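Local coordinates for protein endoglucanase A (Clostridium acetobutylicum, PDB 3IK2) that probably hydrolyses internal beta-1,4-glucosidic bonds in cellulose and related glucans, as a family 44 glycoside hydrolase with a TIM-like barrel, at residues V5-N10 and F456-S461; A30-R35 and S397-Y402; K448-S453 and P500-V505. All blocks are in the same frame, centred on the assembly; numbering follows the deposited sequence.

Interaction 1 of 3, residues V5-N10 and F456-S461; sequences VNIDTN and FNFNVS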
loop_
_atom_site.group_PDB
_atom_site.type_symbol
_atom_site.label_atom_id
_atom_site.label_comp_id
_atom_site.label_asym_id
_atom_site.label_seq_id
_atom_site.Cartn_x
_atom_site.Cartn_y
_atom_site.Cartn_z
ATOM N N VAL A 5 9.629 -22.387 17.182
ATOM C CA VAL A 5 8.473 -21.562 16.858
ATOM C C VAL A 5 7.323 -21.983 17.741
ATOM O O VAL A 5 6.806 -23.098 17.626
ATOM C CB VAL A 5 8.045 -21.733 15.399
ATOM C CG1 VAL A 5 6.802 -20.803 15.051
ATOM C CG2 VAL A 5 9.250 -21.510 14.469
ATOM N N ASN A 6 6.918 -21.049 18.591
ATOM C CA ASN A 6 5.837 -21.226 19.536
ATOM C C ASN A 6 4.565 -20.509 19.074
ATOM O O ASN A 6 4.493 -19.257 19.050
ATOM C CB ASN A 6 6.278 -20.729 20.917
ATOM C CG ASN A 6 7.447 -21.536 21.483
ATOM O OD1 ASN A 6 7.566 -22.739 21.249
ATOM N ND2 ASN A 6 8.305 -20.875 22.249
ATOM N N ILE A 7 3.573 -21.312 18.694
ATOM C CA ILE A 7 2.277 -20.793 18.255
ATOM C C ILE A 7 1.223 -20.985 19.364
ATOM O O ILE A 7 1.144 -22.038 19.991
ATOM C CB ILE A 7 1.840 -21.435 16.874
ATOM C CG1 ILE A 7 2.892 -21.127 15.802
ATOM C CG2 ILE A 7 0.476 -20.945 16.407
ATOM C CD1 ILE A 7 2.880 -22.067 14.600
ATOM N N ASP A 8 0.427 -19.954 19.609
ATOM C CA ASP A 8 -0.735 -20.081 20.478
ATOM C C ASP A 8 -1.967 -19.537 19.765
ATOM O O ASP A 8 -2.093 -18.338 19.614
ATOM C CB ASP A 8 -0.502 -19.326 21.792
ATOM C CG ASP A 8 -1.645 -19.518 22.803
ATOM O OD1 ASP A 8 -1.431 -19.194 23.990
ATOM O OD2 ASP A 8 -2.749 -19.989 22.415
ATOM N N THR A 9 -2.876 -20.413 19.344
ATOM C CA THR A 9 -4.050 -19.972 18.563
ATOM C C THR A 9 -5.101 -19.223 19.393
ATOM O O THR A 9 -6.090 -18.732 18.845
ATOM C CB THR A 9 -4.725 -21.128 17.775
ATOM O OG1 THR A 9 -5.247 -22.092 18.696
ATOM C CG2 THR A 9 -3.724 -21.806 16.824
ATOM N N ASN A 10 -4.852 -19.122 20.702
ATOM C CA ASN A 10 -5.751 -18.461 21.647
ATOM C C ASN A 10 -5.094 -17.244 22.283
ATOM O O ASN A 10 -5.633 -16.672 23.226
ATOM C CB ASN A 10 -6.219 -19.449 22.741
ATOM C CG ASN A 10 -7.513 -18.988 23.479
ATOM O OD1 ASN A 10 -7.581 -19.010 24.719
ATOM N ND2 ASN A 10 -8.530 -18.588 22.717
ATOM N N PHE A 456 13.174 -26.127 11.934
ATOM C CA PHE A 456 12.176 -25.421 12.690
ATOM C C PHE A 456 11.483 -26.441 13.552
ATOM O O PHE A 456 10.950 -27.423 13.052
ATOM C CB PHE A 456 11.163 -24.726 11.777
ATOM C CG PHE A 456 11.678 -23.488 11.118
ATOM C CD1 PHE A 456 11.635 -22.256 11.791
ATOM C CD2 PHE A 456 12.167 -23.533 9.812
ATOM C CE1 PHE A 456 12.091 -21.096 11.184
ATOM C CE2 PHE A 456 12.629 -22.362 9.190
ATOM C CZ PHE A 456 12.589 -21.150 9.872
ATOM N N ASN A 457 11.495 -26.179 14.848
ATOM C CA ASN A 457 10.793 -26.988 15.822
ATOM C C ASN A 457 9.539 -26.230 16.241
ATOM O O ASN A 457 9.631 -25.184 16.865
ATOM C CB ASN A 457 11.735 -27.273 17.007
ATOM C CG ASN A 457 13.109 -27.749 16.548
ATOM O OD1 ASN A 457 13.212 -28.677 15.731
ATOM N ND2 ASN A 457 14.172 -27.104 17.041
ATOM N N PHE A 458 8.370 -26.744 15.855
ATOM C CA PHE A 458 7.120 -26.050 16.046
ATOM C C PHE A 458 6.400 -26.562 17.250
ATOM O O PHE A 458 6.215 -27.772 17.403
ATOM C CB PHE A 458 6.177 -26.209 14.831
ATOM C CG PHE A 458 6.670 -25.533 13.565
ATOM C CD1 PHE A 458 6.292 -24.227 13.268
ATOM C CD2 PHE A 458 7.501 -26.219 12.666
ATOM C CE1 PHE A 458 6.750 -23.595 12.093
ATOM C CE2 PHE A 458 7.962 -25.612 11.498
ATOM C CZ PHE A 458 7.591 -24.279 11.217
ATOM N N ASN A 459 5.919 -25.627 18.065
ATOM C CA ASN A 459 5.084 -25.962 19.208
ATOM C C ASN A 459 3.781 -25.209 19.108
ATOM O O ASN A 459 3.731 -24.010 19.388
ATOM C CB ASN A 459 5.796 -25.588 20.512
ATOM C CG ASN A 459 7.243 -26.033 20.525
ATOM O OD1 ASN A 459 7.529 -27.207 20.818
ATOM N ND2 ASN A 459 8.177 -25.104 20.177
ATOM N N VAL A 460 2.723 -25.913 18.723
ATOM C CA VAL A 460 1.417 -25.298 18.582
ATOM C C VAL A 460 0.588 -25.521 19.851
ATOM O O VAL A 460 0.191 -26.644 20.178
ATOM C CB VAL A 460 0.682 -25.822 17.339
ATOM C CG1 VAL A 460 -0.629 -25.128 17.176
ATOM C CG2 VAL A 460 1.550 -25.647 16.099
ATOM N N SER A 461 0.358 -24.440 20.581
ATOM C CA SER A 461 -0.581 -24.459 21.704
ATOM C C SER A 461 -1.991 -24.117 21.198
ATOM O O SER A 461 -2.253 -23.005 20.764
ATOM C CB SER A 461 -0.113 -23.492 22.804
ATOM O OG SER A 461 -1.060 -23.425 23.851
HETATM O O HOH W 1 -4.220 -22.213 23.925
#

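Interaction 2 of 3, residues A30-R35 and S397-Y402; sequences AKVTAR and SAFNLY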
loop_
_atom_site.group_PDB
_atom_site.type_symbol
_atom_site.label_atom_id
_atom_site.label_comp_id
_atom_site.label_asym_id
_atom_site.label_seq_id
_atom_site.Cartn_x
_atom_site.Cartn_y
_atom_site.Cartn_z
ATOM N N ALA A 30 -0.685 -13.301 -10.358
ATOM C CA ALA A 30 -0.653 -13.214 -8.907
ATOM C C ALA A 30 -1.976 -12.690 -8.385
ATOM O O ALA A 30 -2.505 -11.676 -8.880
ATOM C CB ALA A 30 0.489 -12.349 -8.430
ATOM N N LYS A 31 -2.498 -13.423 -7.395
ATOM C CA LYS A 31 -3.735 -13.097 -6.673
ATOM C C LYS A 31 -3.657 -11.804 -5.858
ATOM O O LYS A 31 -2.886 -11.703 -4.880
ATOM C CB LYS A 31 -4.107 -14.268 -5.731
ATOM C CG LYS A 31 -5.480 -14.108 -5.062
ATOM C CD LYS A 31 -6.575 -14.158 -6.083
ATOM C CE LYS A 31 -7.867 -13.614 -5.543
ATOM N NZ LYS A 31 -8.601 -14.649 -4.816
ATOM N N VAL A 32 -4.487 -10.826 -6.215
ATOM C CA VAL A 32 -4.609 -9.615 -5.383
ATOM C C VAL A 32 -6.010 -9.388 -4.845
ATOM O O VAL A 32 -6.968 -9.912 -5.385
ATOM C CB VAL A 32 -4.097 -8.328 -6.106
ATOM C CG1 VAL A 32 -2.607 -8.447 -6.456
ATOM C CG2 VAL A 32 -4.966 -8.014 -7.324
ATOM N N THR A 33 -6.115 -8.587 -3.781
ATOM C CA THR A 33 -7.385 -8.346 -3.115
ATOM C C THR A 33 -7.747 -6.854 -3.072
ATOM O O THR A 33 -8.789 -6.497 -2.521
ATOM C CB THR A 33 -7.385 -8.850 -1.653
ATOM O OG1 THR A 33 -6.416 -8.107 -0.892
ATOM C CG2 THR A 33 -7.105 -10.379 -1.553
ATOM N N ALA A 34 -6.887 -6.003 -3.643
ATOM C CA ALA A 34 -7.077 -4.541 -3.645
ATOM C C ALA A 34 -6.283 -3.941 -4.781
ATOM O O ALA A 34 -5.203 -4.440 -5.129
ATOM C CB ALA A 34 -6.651 -3.910 -2.342
ATOM N N ARG A 35 -6.840 -2.892 -5.381
ATOM C CA ARG A 35 -6.148 -2.176 -6.457
ATOM C C ARG A 35 -6.275 -0.661 -6.280
ATOM O O ARG A 35 -7.315 -0.177 -5.835
ATOM C CB ARG A 35 -6.645 -2.651 -7.843
ATOM C CG ARG A 35 -6.278 -4.111 -8.183
ATOM C CD ARG A 35 -7.142 -4.627 -9.344
ATOM N NE ARG A 35 -6.680 -4.185 -10.681
ATOM C CZ ARG A 35 -7.319 -3.305 -11.465
ATOM N NH1 ARG A 35 -8.470 -2.766 -11.089
ATOM N NH2 ARG A 35 -6.818 -2.989 -12.655
ATOM N N SER A 397 5.324 -14.387 -6.655
ATOM C CA SER A 397 5.339 -15.580 -5.775
ATOM C C SER A 397 4.888 -15.267 -4.346
ATOM O O SER A 397 4.198 -16.065 -3.740
ATOM C CB SER A 397 6.713 -16.234 -5.679
ATOM O OG SER A 397 7.348 -16.335 -6.916
ATOM N N ALA A 398 5.338 -14.140 -3.803
ATOM C CA ALA A 398 4.986 -13.737 -2.445
ATOM C C ALA A 398 3.492 -13.554 -2.312
ATOM O O ALA A 398 2.897 -14.093 -1.378
ATOM C CB ALA A 398 5.738 -12.477 -2.031
ATOM N N PHE A 399 2.874 -12.837 -3.260
ATOM C CA PHE A 399 1.429 -12.676 -3.273
ATOM C C PHE A 399 0.707 -14.029 -3.369
ATOM O O PHE A 399 -0.256 -14.293 -2.638
ATOM C CB PHE A 399 0.995 -11.771 -4.436
ATOM C CG PHE A 399 1.104 -10.292 -4.149
ATOM C CD1 PHE A 399 2.293 -9.595 -4.403
ATOM C CD2 PHE A 399 0.001 -9.578 -3.640
ATOM C CE1 PHE A 399 2.390 -8.202 -4.145
ATOM C CE2 PHE A 399 0.096 -8.181 -3.390
ATOM C CZ PHE A 399 1.284 -7.500 -3.632
ATOM N N ASN A 400 1.147 -14.874 -4.298
ATOM C CA ASN A 400 0.579 -16.228 -4.435
ATOM C C ASN A 400 0.840 -17.120 -3.237
ATOM O O ASN A 400 0.039 -17.997 -2.935
ATOM C CB ASN A 400 1.080 -16.911 -5.707
ATOM C CG ASN A 400 0.489 -16.303 -6.928
ATOM O OD1 ASN A 400 -0.640 -15.819 -6.874
ATOM N ND2 ASN A 400 1.239 -16.284 -8.032
ATOM N N LEU A 401 1.949 -16.897 -2.541
ATOM C CA LEU A 401 2.222 -17.689 -1.347
ATOM C C LEU A 401 1.128 -17.510 -0.306
ATOM O O LEU A 401 0.800 -18.435 0.409
ATOM C CB LEU A 401 3.590 -17.360 -0.736
ATOM C CG LEU A 401 4.008 -18.309 0.399
ATOM C CD1 LEU A 401 4.290 -19.705 -0.147
ATOM C CD2 LEU A 401 5.195 -17.772 1.208
ATOM N N TYR A 402 0.567 -16.312 -0.228
ATOM C CA TYR A 402 -0.516 -16.066 0.694
ATOM C C TYR A 402 -1.867 -16.602 0.233
ATOM O O TYR A 402 -2.520 -17.323 0.997
ATOM C CB TYR A 402 -0.582 -14.579 1.063
ATOM C CG TYR A 402 0.474 -14.211 2.078
ATOM C CD1 TYR A 402 0.183 -14.231 3.443
ATOM C CD2 TYR A 402 1.780 -13.902 1.673
ATOM C CE1 TYR A 402 1.169 -13.916 4.391
ATOM C CE2 TYR A 402 2.793 -13.583 2.630
ATOM C CZ TYR A 402 2.462 -13.607 3.982
ATOM O OH TYR A 402 3.414 -13.293 4.923
HETATM O O HOH W 2 -2.303 -12.293 -2.403
#

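Interaction 3 of 3, residues K448-S453 and P500-V505; sequences KNYTDS and PALTAV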
loop_
_atom_site.group_PDB
_atom_site.type_symbol
_atom_site.label_atom_id
_atom_site.label_comp_id
_atom_site.label_asym_id
_atom_site.label_seq_id
_atom_site.Cartn_x
_atom_site.Cartn_y
_atom_site.Cartn_z
ATOM N N LYS A 448 15.567 -16.561 5.937
ATOM C CA LYS A 448 16.275 -15.426 5.324
ATOM C C LYS A 448 17.804 -15.667 5.229
ATOM O O LYS A 448 18.529 -14.861 4.641
ATOM C CB LYS A 448 15.984 -14.080 6.058
ATOM C CG LYS A 448 14.493 -13.709 6.280
ATOM C CD LYS A 448 14.288 -12.400 7.090
ATOM C CE LYS A 448 14.298 -12.648 8.605
ATOM N NZ LYS A 448 14.158 -11.393 9.439
ATOM N N ASN A 449 18.285 -16.768 5.798
ATOM C CA ASN A 449 19.704 -17.065 5.752
ATOM C C ASN A 449 20.166 -17.378 4.335
ATOM O O ASN A 449 19.487 -18.079 3.562
ATOM C CB ASN A 449 20.133 -18.172 6.743
ATOM C CG ASN A 449 21.635 -18.138 7.023
ATOM O OD1 ASN A 449 22.453 -18.623 6.229
ATOM N ND2 ASN A 449 22.001 -17.535 8.140
ATOM N N TYR A 450 21.328 -16.830 3.999
ATOM C CA TYR A 450 21.813 -16.908 2.632
ATOM C C TYR A 450 22.402 -18.272 2.304
ATOM O O TYR A 450 22.521 -18.609 1.132
ATOM C CB TYR A 450 22.858 -15.825 2.365
ATOM C CG TYR A 450 22.621 -15.128 1.056
ATOM C CD1 TYR A 450 21.763 -14.031 0.984
ATOM C CD2 TYR A 450 23.230 -15.571 -0.110
ATOM C CE1 TYR A 450 21.510 -13.405 -0.206
ATOM C CE2 TYR A 450 22.991 -14.944 -1.315
ATOM C CZ TYR A 450 22.128 -13.858 -1.351
ATOM O OH TYR A 450 21.887 -13.211 -2.550
ATOM N N THR A 451 22.799 -19.040 3.329
ATOM C CA THR A 451 23.583 -20.258 3.094
ATOM C C THR A 451 23.163 -21.484 3.930
ATOM O O THR A 451 23.367 -22.624 3.515
ATOM C CB THR A 451 25.110 -19.972 3.327
ATOM O OG1 THR A 451 25.330 -19.636 4.703
ATOM C CG2 THR A 451 25.577 -18.815 2.461
ATOM N N ASP A 452 22.602 -21.250 5.114
ATOM C CA ASP A 452 22.322 -22.332 6.070
ATOM C C ASP A 452 20.849 -22.738 6.096
ATOM O O ASP A 452 19.965 -21.924 5.883
ATOM C CB ASP A 452 22.722 -21.896 7.482
ATOM C CG ASP A 452 24.200 -21.526 7.599
ATOM O OD1 ASP A 452 25.010 -21.917 6.720
ATOM O OD2 ASP A 452 24.538 -20.827 8.587
ATOM N N SER A 453 20.587 -24.005 6.359
ATOM C CA SER A 453 19.216 -24.473 6.442
ATOM C C SER A 453 18.773 -24.317 7.897
ATOM O O SER A 453 19.606 -24.173 8.804
ATOM C CB SER A 453 19.107 -25.928 5.931
ATOM O OG SER A 453 19.862 -26.782 6.783
ATOM N N PRO A 500 15.496 -25.304 3.576
ATOM C CA PRO A 500 16.803 -24.835 3.097
ATOM C C PRO A 500 16.886 -23.295 3.067
ATOM O O PRO A 500 15.878 -22.613 3.259
ATOM C CB PRO A 500 16.895 -25.428 1.667
ATOM C CG PRO A 500 15.861 -26.540 1.632
ATOM C CD PRO A 500 14.744 -26.007 2.524
ATOM N N ALA A 501 18.100 -22.770 2.878
ATOM C CA ALA A 501 18.378 -21.334 2.804
ATOM C C ALA A 501 17.509 -20.650 1.756
ATOM O O ALA A 501 17.202 -21.243 0.734
ATOM C CB ALA A 501 19.856 -21.111 2.464
ATOM N N LEU A 502 17.148 -19.392 2.005
ATOM C CA LEU A 502 16.464 -18.574 0.999
ATOM C C LEU A 502 15.261 -19.317 0.440
ATOM O O LEU A 502 15.157 -19.559 -0.758
ATOM C CB LEU A 502 17.404 -18.112 -0.124
ATOM C CG LEU A 502 18.683 -17.365 0.294
ATOM C CD1 LEU A 502 19.636 -17.188 -0.906
ATOM C CD2 LEU A 502 18.379 -16.016 0.998
ATOM N N THR A 503 14.352 -19.675 1.344
ATOM C CA THR A 503 13.162 -20.442 1.001
ATOM C C THR A 503 12.045 -19.789 1.784
ATOM O O THR A 503 12.223 -19.427 2.966
ATOM C CB THR A 503 13.319 -21.949 1.391
ATOM O OG1 THR A 503 14.383 -22.508 0.634
ATOM C CG2 THR A 503 12.036 -22.781 1.092
ATOM N N ALA A 504 10.911 -19.599 1.109
ATOM C CA ALA A 504 9.686 -19.162 1.783
ATOM C C ALA A 504 8.616 -20.245 1.565
ATOM O O ALA A 504 8.435 -20.734 0.452
ATOM C CB ALA A 504 9.218 -17.808 1.251
ATOM N N VAL A 505 7.902 -20.580 2.632
ATOM C CA VAL A 505 6.999 -21.713 2.657
ATOM C C VAL A 505 5.667 -21.285 3.315
ATOM O O VAL A 505 5.668 -20.423 4.189
ATOM C CB VAL A 505 7.754 -22.904 3.437
ATOM C CG1 VAL A 505 6.984 -23.475 4.589
ATOM C CG2 VAL A 505 8.371 -23.909 2.519
#

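Interaction 1 of 3, residues V5-N10 and F456-S461
V5 enters the pairing with its backbone N, which donates to N457 O at 2.8 Å, while its own O receives N459 N almost along the C=O axis. Its branched side chain suits a buried strand position: CG1 is anti to the backbone N (chi1 -179°), which leaves CG2 at the edge of the F456 ring, 3.7 Å from CD1. V5 CB lies 3.7 Å from F458 CD1, the two side chains running side by side. N6 points to the other face, beside N459; OD1 takes a weak, bent bond from N459 ND2 at 2.7 Å, and the two amide planes lie 48° apart. At I7 the backbone is gripped twice, N giving to N459 O and O receiving S461 N at 2.6 Å. I7 CD1 reaches V460 CG2, 4.1 Å away, on the face shared with V5 and F458. D8 returns to the polar face, where OD2 accepts N10 N from above the carboxylate plane in an Asx turn and also takes a water's proton. T9 N closes the ladder on S461 O at 3.0 Å, and T9 OG1 bonds S462 OG. V5, I7, F456, F458 and V460 all touch strands 427-433 or 440-447, so this parallel pair, in a mostly antiparallel setting, joins the N-terminal strand to the C-terminal beta-sandwich domain of family 44 enzymes.

Interaction 2 of 3, residues A30-R35 and S397-Y402
Two neighbouring side chains of helix 393-403, F399 and N400, meet the loop that leads into barrel strand 34-37. N400 carries the polar part. Its CG is anti to the carbonyl carbon, beside the backbone N (chi1 -71°), and this brings the amide up to the loop backbone. OD1 lies 3.1 Å from K31 N, which donates in the plane of the amide carbonyl with a nearly straight N-H...O angle of 166°. The same oxygen sits 3.3 Å from A30 CA, while ND2 is turned to N29 O, to which it donates. Asparagine suits the place because its flat amide offers an acceptor and a donor to successive parts of one backbone, and the two bonds together fix its rotation.

F399 supplies the apolar part. F399 CB, directed at the loop by the helix backbone, lies 4.1 Å from A30 CB; with CG anti to the carbonyl carbon, the ring runs on to V32. There V32 CG1, anti to its own carbonyl carbon, approaches F399 CD2 obliquely at 4.0 Å. The methyl of A30 is small enough to let the helix come close. F27 meets the F399 ring with planes at about 50°, and Y384 of the last barrel strand also touches it. K31, anti at its first torsion and bent at the second and fourth, carries its ammonium group away from the helix.

A water links the two backbones, donating to K31 O at 2.6 Å and to F399 O at 2.9 Å. N400 thus bonds to backbone N-H and C=O groups of the loop, and the water joins one carbonyl of each segment, so no charged group takes part across the contact and the polar match depends on main-chain geometry.

Interaction 3 of 3, residues K448-S453 and P500-V505
The apolar part centres on L502, which, with CG anti to the carbonyl carbon, brings CD1 over the Y450 ring. This CH-pi contact is 3.9 Å from the centroid and only 6° off the normal, and CD2 meets Y450 CD1 beside it. M304 of helix 297-305 also touches both residues, and Y450 OH bonds N300 of that helix, so an aromatic with a polar tip suits this edge between sandwich and barrel domains. A501 points its methyl into the bend of 448-453, with CB 3.2 Å from N449 O; a small side chain fits so close an approach. S453 CB lies 3.8 Å from P500 CA.

In the beta-sandwich, 448-453 links strands 440-447 and 454-461, while P500-L502 lead from strand 494-499 into strand 503-510 of the other layer. L502 has a positive phi of 51° and, with T503, forms a G1 beta bulge against N447.

Among the polar contacts, L502 N gives a weak, bent bond to N449 O at 3.1 Å. N449 OD1 receives T451 N on a lone pair at 3.0 Å, an Asx turn, and D452 N from above the carbonyl plane at 2.9 Å, extending it to an Asx motif, while N449 ND2 bonds N426.

Interactions 1 and 3 lie in the beta-sandwich, their second segments on different strands of one sheet and their segments adjoining in sequence. All three contacts are partly buried. Interaction 1 is the largest, a regular ladder of main-chain bonds with a buried apolar face and a more open polar one; interaction 3, with three exposed residues among those touching, relies on a ring, methyl groups and an Asx turn, with a single weak bond across. Interaction 2, nearer the middle of the chain, joins barrel elements through one amide, one ring and a water. Interactions 2 and 3 touch where L401 CD2 packs against A504 CB at 4.0 Å, so helix 393-403 meets strand 503-510; interactions 1 and 2 do not touch.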